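Beta-galactosidase (Geobacillus stearothermophilus, PDB 4OIF) probably hydrolyses terminal non-reducing beta-D-galactose residues from beta-D-galactosides, as a zinc-binding, trimeric member of glycoside hydrolase family 42. Local coordinates at residues 479-488 / 513-524. Residues are numbered along the deposited sequence; the frame is centred on the assembly and turned at random.
Sequences VSEETIARLK and YLGGWHQDLREM
Ile484 lies against the imidazole of His518: CD1 sits over one ring face, 4.1 Å from the centroid, in a CH-pi contact. The same methyl group approaches the phenol of Tyr513, while CG2, anti to the backbone N, reaches CB of Asp520 at 3.6 Å and then CD2 of Leu521. A beta-branched residue suits this place because its two arms spread over several neighbours at once. At the imidazole edge, NE2 of His518 donates to OE1 of Glu481, with carboxylate and ring planes nearly perpendicular (84°); as modelled this bond is very short and bent (136° at the hydrogen), so its exact length is doubtful. The other ring nitrogen, ND1, accepts the backbone N of Asp520 at 2.9 Å, close to the ring plane, so His518 is N-cap of helix 519-525 and partner of Glu481 at once; bonds at both nitrogens would limit the ring's rotation. Tyr513 has the length to bring its OH to Val479 O, 2.6 Å away, just before the other helix, which Ser480 caps by accepting Thr483 N on OG at 3.0 Å. Farther along, the extended chain of Lys488 passes beside the Asp520 carboxylate, and NZ forms a salt bridge with OD1 (3.1 Å), coming from above the carboxylate plane. A water lies between Glu481 O and Asp520 OD2, close enough to bridge them. Beneath the charged pair, flexible Met524 bends at chi3, setting SD against Lys488 CA at 3.6 Å and CE beside Leu487 CB. Leu487 and Met524 also reach strand 496-500, and Tyr586 lies beside Lys488 and Met524. The two helix segments run nearly parallel, 9.7 Å apart at 23°, an apolar seam with a polar margin, joining helices next to the mixed beta-sheet of the trimerisation domain, a member of the glutaminase I-like clan.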
# COMPACT_ATOMS: atom_id res chain seq x y z
N VAL A 479 22.18 22.12 10.71
CA VAL A 479 23.60 22.48 10.81
C VAL A 479 23.89 23.12 12.18
O VAL A 479 23.12 23.94 12.67
CB VAL A 479 24.02 23.44 9.67
CG1 VAL A 479 23.34 24.80 9.81
CG2 VAL A 479 25.54 23.58 9.62
N SER A 480 24.99 22.73 12.80
CA SER A 480 25.33 23.26 14.12
C SER A 480 26.00 24.63 14.02
O SER A 480 26.48 25.01 12.95
CB SER A 480 26.26 22.29 14.87
OG SER A 480 27.57 22.26 14.32
N GLU A 481 26.04 25.34 15.14
CA GLU A 481 26.78 26.59 15.22
C GLU A 481 28.23 26.37 14.82
O GLU A 481 28.83 27.18 14.12
CB GLU A 481 26.71 27.16 16.64
CG GLU A 481 25.33 27.58 17.09
CD GLU A 481 25.09 29.07 16.93
OE1 GLU A 481 25.69 29.66 16.01
OE2 GLU A 481 24.33 29.64 17.73
N GLU A 482 28.78 25.25 15.27
CA GLU A 482 30.18 24.93 15.06
C GLU A 482 30.50 24.71 13.57
O GLU A 482 31.50 25.25 13.05
CB GLU A 482 30.55 23.71 15.89
CG GLU A 482 31.87 23.07 15.53
CD GLU A 482 32.17 21.88 16.41
OE1 GLU A 482 32.22 22.06 17.64
OE2 GLU A 482 32.33 20.76 15.87
N THR A 483 29.66 23.93 12.90
CA THR A 483 29.81 23.73 11.46
C THR A 483 29.65 25.04 10.70
O THR A 483 30.38 25.30 9.74
CB THR A 483 28.81 22.71 10.88
OG1 THR A 483 29.02 21.43 11.48
CG2 THR A 483 28.98 22.60 9.37
N ILE A 484 28.68 25.86 11.11
CA ILE A 484 28.51 27.19 10.52
C ILE A 484 29.79 28.01 10.65
O ILE A 484 30.24 28.62 9.70
CB ILE A 484 27.35 27.97 11.17
CG1 ILE A 484 26.00 27.41 10.71
CG2 ILE A 484 27.40 29.43 10.77
CD1 ILE A 484 24.81 28.01 11.47
N ALA A 485 30.39 28.02 11.83
CA ALA A 485 31.63 28.75 12.04
C ALA A 485 32.73 28.22 11.13
O ALA A 485 33.51 28.99 10.55
CB ALA A 485 32.07 28.68 13.51
N ARG A 486 32.80 26.90 10.99
CA ARG A 486 33.80 26.34 10.09
C ARG A 486 33.55 26.80 8.64
O ARG A 486 34.49 27.17 7.94
CB ARG A 486 33.83 24.81 10.20
CG ARG A 486 34.34 24.35 11.55
CD ARG A 486 34.12 22.89 11.78
NE ARG A 486 34.87 22.09 10.82
CZ ARG A 486 34.41 21.01 10.20
NH1 ARG A 486 33.17 20.58 10.43
NH2 ARG A 486 35.18 20.37 9.34
N LEU A 487 32.30 26.80 8.21
CA LEU A 487 31.95 27.29 6.89
C LEU A 487 32.38 28.74 6.71
O LEU A 487 32.94 29.14 5.67
CB LEU A 487 30.44 27.15 6.65
CG LEU A 487 29.96 25.70 6.62
CD1 LEU A 487 28.43 25.61 6.53
CD2 LEU A 487 30.62 24.91 5.48
N LYS A 488 32.14 29.53 7.74
CA LYS A 488 32.47 30.94 7.77
C LYS A 488 33.98 31.13 7.55
O LYS A 488 34.40 31.88 6.65
CB LYS A 488 32.02 31.55 9.09
CG LYS A 488 32.14 33.06 9.21
CD LYS A 488 31.88 33.46 10.64
CE LYS A 488 31.88 34.96 10.82
NZ LYS A 488 31.89 35.31 12.26
N TYR A 513 16.27 27.75 14.25
CA TYR A 513 17.01 28.98 14.54
C TYR A 513 16.02 30.13 14.57
O TYR A 513 15.16 30.26 13.69
CB TYR A 513 18.10 29.26 13.49
CG TYR A 513 19.33 28.41 13.63
CD1 TYR A 513 20.29 28.71 14.59
CD2 TYR A 513 19.56 27.32 12.79
CE1 TYR A 513 21.43 27.93 14.74
CE2 TYR A 513 20.71 26.53 12.92
CZ TYR A 513 21.64 26.85 13.90
OH TYR A 513 22.77 26.10 14.06
N LEU A 514 16.13 30.97 15.59
CA LEU A 514 15.12 31.99 15.79
C LEU A 514 15.61 33.35 15.34
O LEU A 514 16.81 33.63 15.36
CB LEU A 514 14.70 32.04 17.26
CG LEU A 514 14.00 30.84 17.89
CD1 LEU A 514 13.48 31.25 19.26
CD2 LEU A 514 12.87 30.31 17.01
N GLY A 515 14.68 34.20 14.93
CA GLY A 515 14.99 35.61 14.77
C GLY A 515 15.68 35.88 13.46
O GLY A 515 16.51 36.77 13.35
N GLY A 516 15.33 35.09 12.46
CA GLY A 516 15.93 35.25 11.16
C GLY A 516 17.14 34.38 11.03
O GLY A 516 17.57 33.72 11.96
N TRP A 517 17.71 34.38 9.83
CA TRP A 517 18.89 33.58 9.56
C TRP A 517 20.09 33.82 10.41
O TRP A 517 20.34 34.95 10.84
CB TRP A 517 19.27 33.75 8.11
CG TRP A 517 18.89 32.55 7.58
CD1 TRP A 517 17.73 31.90 7.86
CD2 TRP A 517 19.67 31.70 6.78
NE1 TRP A 517 17.72 30.70 7.24
CE2 TRP A 517 18.91 30.54 6.57
CE3 TRP A 517 20.92 31.81 6.17
CZ2 TRP A 517 19.33 29.53 5.79
CZ3 TRP A 517 21.35 30.79 5.41
CH2 TRP A 517 20.57 29.66 5.22
N HIS A 518 20.84 32.74 10.64
CA HIS A 518 22.01 32.84 11.49
C HIS A 518 22.90 33.93 10.93
O HIS A 518 23.17 33.96 9.72
CB HIS A 518 22.77 31.52 11.60
CG HIS A 518 23.92 31.56 12.56
ND1 HIS A 518 25.03 32.35 12.36
CD2 HIS A 518 24.13 30.91 13.73
CE1 HIS A 518 25.87 32.18 13.37
NE2 HIS A 518 25.35 31.31 14.21
N GLN A 519 23.31 34.82 11.82
CA GLN A 519 24.14 35.98 11.52
C GLN A 519 25.31 35.68 10.58
O GLN A 519 25.52 36.39 9.59
CB GLN A 519 24.68 36.57 12.83
CG GLN A 519 25.63 37.74 12.64
CD GLN A 519 26.04 38.34 13.96
OE1 GLN A 519 25.49 38.00 15.01
NE2 GLN A 519 27.02 39.25 13.93
N ASP A 520 26.06 34.62 10.91
CA ASP A 520 27.24 34.23 10.16
C ASP A 520 26.90 33.93 8.71
O ASP A 520 27.57 34.43 7.81
CB ASP A 520 27.91 33.01 10.79
CG ASP A 520 28.69 33.35 12.05
OD1 ASP A 520 28.85 34.55 12.35
OD2 ASP A 520 29.16 32.40 12.73
N LEU A 521 25.86 33.13 8.48
CA LEU A 521 25.42 32.79 7.13
C LEU A 521 24.92 34.03 6.36
O LEU A 521 25.22 34.20 5.18
CB LEU A 521 24.32 31.72 7.17
CG LEU A 521 24.71 30.37 7.78
CD1 LEU A 521 23.49 29.50 7.87
CD2 LEU A 521 25.82 29.65 7.00
N ARG A 522 24.15 34.88 7.04
CA ARG A 522 23.66 36.11 6.43
C ARG A 522 24.83 36.93 5.91
O ARG A 522 24.84 37.38 4.76
CB ARG A 522 22.82 36.94 7.41
CG ARG A 522 22.30 38.24 6.78
CD ARG A 522 21.62 39.20 7.77
NE ARG A 522 22.54 39.68 8.79
CZ ARG A 522 22.39 39.46 10.10
NH1 ARG A 522 21.34 38.78 10.53
NH2 ARG A 522 23.28 39.92 10.97
N GLU A 523 25.82 37.12 6.78
CA GLU A 523 27.02 37.86 6.43
C GLU A 523 27.75 37.22 5.26
O GLU A 523 28.11 37.90 4.30
CB GLU A 523 27.96 37.94 7.63
CG GLU A 523 27.67 39.09 8.59
CD GLU A 523 28.47 38.98 9.88
OE1 GLU A 523 29.38 38.11 9.95
OE2 GLU A 523 28.19 39.74 10.83
N MET A 524 27.96 35.91 5.35
CA MET A 524 28.67 35.17 4.32
C MET A 524 28.05 35.36 2.94
O MET A 524 28.73 35.75 1.99
CB MET A 524 28.71 33.68 4.66
CG MET A 524 29.60 33.34 5.84
SD MET A 524 29.24 31.72 6.52
CE MET A 524 29.61 30.72 5.08
O HOH W 1 28.82 29.83 14.53